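Local coordinates for type 3A cellulose-binding domain protein (Clostridium thermocellum, PDB 4B9P) that forms the extracellular cellulose-binding module of a membrane-bound anti-sigma factor, and probably senses polysaccharide outside the cell to release its sigma factor, at residues Y47-Y58 / I70-S78. Sequence-based numbering, arbitrary orientation. Where two conformers were deposited one is given.
With CA (calcium ion), chain B.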
loop_
_atom_site.group_PDB
_atom_site.type_symbol
_atom_site.label_atom_id
_atom_site.label_comp_id
_atom_site.label_asym_id
_atom_site.label_seq_id
_atom_site.Cartn_x
_atom_site.Cartn_y
_atom_site.Cartn_z
ATOM N N TYR A 47 -3.372 1.108 5.574
ATOM C CA TYR A 47 -3.537 0.953 7.023
ATOM C C TYR A 47 -4.244 -0.347 7.374
ATOM O O TYR A 47 -5.209 -0.740 6.699
ATOM C CB TYR A 47 -4.389 2.089 7.568
ATOM C CG TYR A 47 -3.766 3.433 7.504
ATOM C CD1 TYR A 47 -2.853 3.848 8.486
ATOM C CD2 TYR A 47 -4.049 4.296 6.442
ATOM C CE1 TYR A 47 -2.299 5.124 8.451
ATOM C CE2 TYR A 47 -3.483 5.545 6.387
ATOM C CZ TYR A 47 -2.606 5.956 7.371
ATOM O OH TYR A 47 -2.077 7.236 7.258
ATOM N N TYR A 48 -3.792 -1.007 8.441
ATOM C CA TYR A 48 -4.360 -2.305 8.781
ATOM C C TYR A 48 -4.061 -2.574 10.260
ATOM O O TYR A 48 -3.341 -1.820 10.930
ATOM C CB TYR A 48 -3.769 -3.394 7.876
ATOM C CG TYR A 48 -2.288 -3.704 8.079
ATOM C CD1 TYR A 48 -1.286 -2.884 7.536
ATOM C CD2 TYR A 48 -1.897 -4.838 8.776
ATOM C CE1 TYR A 48 0.037 -3.146 7.719
ATOM C CE2 TYR A 48 -0.537 -5.135 8.936
ATOM C CZ TYR A 48 0.407 -4.280 8.388
ATOM O OH TYR A 48 1.740 -4.557 8.562
ATOM N N THR A 49 -4.639 -3.666 10.760
ATOM C CA THR A 49 -4.265 -4.191 12.086
ATOM C C THR A 49 -3.468 -5.474 11.903
ATOM O O THR A 49 -3.921 -6.413 11.253
ATOM C CB THR A 49 -5.508 -4.445 12.930
ATOM O OG1 THR A 49 -6.470 -5.159 12.136
ATOM C CG2 THR A 49 -6.091 -3.108 13.450
ATOM N N LYS A 50 -2.247 -5.487 12.460
ATOM C CA LYS A 50 -1.335 -6.640 12.283
ATOM C C LYS A 50 -1.805 -7.892 13.009
ATOM O O LYS A 50 -1.296 -8.980 12.740
ATOM C CB LYS A 50 0.083 -6.274 12.719
ATOM C CG LYS A 50 0.177 -6.046 14.251
ATOM C CD LYS A 50 1.561 -5.649 14.686
ATOM C CE LYS A 50 1.701 -5.554 16.211
ATOM N NZ LYS A 50 0.829 -4.515 16.776
ATOM N N ASP A 51 -2.778 -7.749 13.914
ATOM C CA ASP A 51 -3.313 -8.883 14.639
ATOM C C ASP A 51 -2.159 -9.570 15.362
ATOM O O ASP A 51 -1.411 -8.880 16.063
ATOM C CB ASP A 51 -4.127 -9.772 13.698
ATOM C CG ASP A 51 -5.115 -8.957 12.827
ATOM O OD1 ASP A 51 -5.738 -7.980 13.324
ATOM O OD2 ASP A 51 -5.271 -9.305 11.650
ATOM N N GLN A 52 -2.007 -10.897 15.272
ATOM C CA GLN A 52 -0.870 -11.558 15.936
ATOM C C GLN A 52 0.234 -11.978 14.966
ATOM O O GLN A 52 1.097 -12.768 15.321
ATOM C CB GLN A 52 -1.387 -12.749 16.748
ATOM C CG GLN A 52 -2.275 -12.299 17.911
ATOM C CD GLN A 52 -2.741 -13.463 18.718
ATOM O OE1 GLN A 52 -3.677 -14.199 18.315
ATOM N NE2 GLN A 52 -2.079 -13.695 19.836
ATOM N N VAL A 53 0.229 -11.435 13.752
ATOM C CA VAL A 53 1.212 -11.834 12.773
ATOM C C VAL A 53 2.573 -11.253 13.112
ATOM O O VAL A 53 2.670 -10.103 13.552
ATOM C CB VAL A 53 0.732 -11.381 11.355
ATOM C CG1 VAL A 53 1.792 -11.712 10.312
ATOM C CG2 VAL A 53 -0.591 -12.099 11.031
ATOM N N ILE A 54 3.621 -12.061 12.945
ATOM C CA ILE A 54 5.003 -11.653 13.224
ATOM C C ILE A 54 5.867 -11.829 11.963
ATOM O O ILE A 54 5.404 -12.395 10.961
ATOM C CB ILE A 54 5.571 -12.450 14.425
ATOM C CG1 ILE A 54 5.621 -13.958 14.117
ATOM C CG2 ILE A 54 4.799 -12.094 15.693
ATOM C CD1 ILE A 54 6.404 -14.769 15.162
ATOM N N ASN A 55 7.128 -11.391 12.022
ATOM C CA ASN A 55 8.059 -11.446 10.879
ATOM C C ASN A 55 7.501 -10.713 9.666
ATOM O O ASN A 55 7.739 -11.136 8.524
ATOM C CB ASN A 55 8.391 -12.878 10.445
ATOM C CG ASN A 55 8.820 -13.778 11.566
ATOM O OD1 ASN A 55 9.579 -13.391 12.461
ATOM N ND2 ASN A 55 8.396 -15.035 11.493
ATOM N N GLU A 56 6.760 -9.636 9.881
ATOM C CA GLU A 56 6.088 -9.010 8.737
ATOM C C GLU A 56 7.105 -8.342 7.815
ATOM O O GLU A 56 7.897 -7.529 8.263
ATOM C CB GLU A 56 5.107 -7.983 9.221
ATOM C CG GLU A 56 3.952 -8.526 10.018
ATOM C CD GLU A 56 3.013 -7.381 10.333
ATOM O OE1 GLU A 56 3.260 -6.670 11.348
ATOM O OE2 GLU A 56 2.092 -7.081 9.528
ATOM N N ILE A 57 7.036 -8.657 6.519
ATOM C CA ILE A 57 7.899 -8.055 5.513
ATOM C C ILE A 57 7.032 -7.579 4.361
ATOM O O ILE A 57 5.890 -8.032 4.169
ATOM C CB ILE A 57 8.982 -9.056 5.010
ATOM C CG1 ILE A 57 8.337 -10.245 4.296
ATOM C CG2 ILE A 57 9.921 -9.470 6.163
ATOM C CD1 ILE A 57 9.337 -11.051 3.471
ATOM N N TYR A 58 7.594 -6.674 3.583
ATOM C CA TYR A 58 6.984 -6.159 2.383
ATOM C C TYR A 58 7.776 -6.660 1.178
ATOM O O TYR A 58 9.020 -6.624 1.185
ATOM C CB TYR A 58 7.088 -4.600 2.387
ATOM C CG TYR A 58 6.673 -4.007 1.062
ATOM C CD1 TYR A 58 5.343 -3.754 0.804
ATOM C CD2 TYR A 58 7.611 -3.801 0.038
ATOM C CE1 TYR A 58 4.922 -3.248 -0.435
ATOM C CE2 TYR A 58 7.220 -3.302 -1.184
ATOM C CZ TYR A 58 5.879 -3.070 -1.429
ATOM O OH TYR A 58 5.481 -2.640 -2.663
ATOM N N ILE A 70 10.760 0.805 -6.378
ATOM C CA ILE A 70 9.748 0.849 -5.336
ATOM C C ILE A 70 10.385 0.523 -3.999
ATOM O O ILE A 70 11.234 -0.373 -3.935
ATOM C CB ILE A 70 8.617 -0.219 -5.633
ATOM C CG1 ILE A 70 8.016 -0.032 -7.031
ATOM C CG2 ILE A 70 7.575 -0.105 -4.541
ATOM C CD1 ILE A 70 7.471 1.389 -7.317
ATOM N N THR A 71 9.957 1.223 -2.955
ATOM C CA THR A 71 10.331 0.877 -1.586
ATOM C C THR A 71 9.053 0.537 -0.801
ATOM O O THR A 71 7.990 1.070 -1.100
ATOM C CB THR A 71 11.080 2.031 -0.877
ATOM O OG1 THR A 71 10.192 3.120 -0.634
ATOM C CG2 THR A 71 12.204 2.551 -1.751
ATOM N N GLY A 72 9.157 -0.338 0.188
ATOM C CA GLY A 72 8.031 -0.574 1.063
ATOM C C GLY A 72 8.541 -0.883 2.439
ATOM O O GLY A 72 9.538 -1.609 2.585
ATOM N N THR A 73 7.832 -0.388 3.447
ATOM C CA THR A 73 8.214 -0.587 4.823
ATOM C C THR A 73 6.949 -0.911 5.595
ATOM O O THR A 73 5.891 -0.338 5.326
ATOM C CB THR A 73 8.821 0.722 5.395
ATOM O OG1 THR A 73 9.754 1.295 4.462
ATOM C CG2 THR A 73 9.477 0.479 6.782
ATOM N N VAL A 74 7.053 -1.813 6.573
ATOM C CA VAL A 74 5.979 -2.057 7.489
ATOM C C VAL A 74 6.216 -1.206 8.721
ATOM O O VAL A 74 7.276 -1.320 9.347
ATOM C CB VAL A 74 5.919 -3.555 7.827
ATOM C CG1 VAL A 74 4.879 -3.823 8.917
ATOM C CG2 VAL A 74 5.707 -4.406 6.539
ATOM N N VAL A 75 5.228 -0.392 9.095
ATOM C CA VAL A 75 5.388 0.528 10.218
ATOM C C VAL A 75 4.336 0.232 11.271
ATOM O O VAL A 75 3.162 0.129 10.962
ATOM C CB VAL A 75 5.217 1.970 9.720
ATOM C CG1 VAL A 75 5.412 2.960 10.872
ATOM C CG2 VAL A 75 6.201 2.260 8.561
ATOM N N GLN A 76 4.788 0.120 12.505
ATOM C CA GLN A 76 3.888 0.043 13.638
ATOM C C GLN A 76 3.486 1.470 14.053
ATOM O O GLN A 76 4.327 2.379 14.103
ATOM C CB GLN A 76 4.560 -0.709 14.793
ATOM C CG GLN A 76 4.750 -2.206 14.524
ATOM C CD GLN A 76 5.947 -2.528 13.627
ATOM O OE1 GLN A 76 7.074 -2.108 13.916
ATOM N NE2 GLN A 76 5.716 -3.283 12.555
ATOM N N MET A 77 2.201 1.676 14.306
ATOM C CA MET A 77 1.713 3.001 14.683
ATOM C C MET A 77 1.890 3.266 16.153
ATOM O O MET A 77 1.385 2.515 16.995
ATOM C CB MET A 77 0.234 3.135 14.314
ATOM C CG MET A 77 0.057 3.265 12.814
ATOM S SD MET A 77 -1.649 3.084 12.265
ATOM C CE MET A 77 -2.377 4.606 12.969
ATOM N N SER A 78 2.579 4.359 16.472
ATOM C CA SER A 78 2.695 4.774 17.851
ATOM C C SER A 78 1.328 5.147 18.443
ATOM O O SER A 78 1.094 4.964 19.638
ATOM C CB SER A 78 3.657 5.962 17.952
ATOM O OG SER A 78 4.965 5.630 17.475
HETATM CA CA CA B . -6.208 -7.191 10.846
HETATM O O HOH W 1 3.114 -4.047 11.889
HETATM O O HOH W 2 -4.835 -7.872 8.897
#
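Y58 lies against the backbone of strand 70-77 with one ring face over G72, whose CA stands 3.7 Å from the ring centroid in a CH-pi contact, 22° off the normal and displaced toward the CD2 side. With CG anti to the backbone N (chi1 171°), the ring reaches across this glycine, where the absence of a side chain lets it come so close. At its far end Y58 OH meets I70 CG2 at 3.8 Å and is hydrogen-bonded to S109. V74 divides its two methyls: CG2 faces the backbone of I57 and Y58, while CG1 comes within 3.2 Å of Y48 OH and also meets the carboxylate of E56. At the other end of the contact, in one of its two conformers, M77 SD approaches the edge of the Y47 ring, 4.0 Å from CD1, as a Met-aromatic pair.

In the CBM3 beta-sandwich, the contacts of E56, I57 and Y58 bridge from edge strand 56-63 of one antiparallel sheet to edge strand 70-81 of the other, whereas Y47 and Y48 come from strand 42-48 of the same sheet as 70-81. No direct hydrogen bond links the two segments; I107 and I111 of strand 104-111 add to the apolar layer.

Polar contacts gather around E56. Y48 OH donates a 2.7 Å hydrogen bond to E56 OE2, reaching it from 38° out of the carboxylate plane, and Y131 OH bonds to the same oxygen. In one of the two conformers of Q76, its NE2 donates to a water that donates to E56 OE1, so this bridge may be only partly occupied.

Between the two strands of 47-58, the loop carries a type II' turn from K50 to V53 and supplies part of the calcium site. T49 binds the ion through both O and OG1, the latter at 2.4 Å, and D51 through both carboxylate oxygens; a water, D132, S135 and D136 complete the coordination.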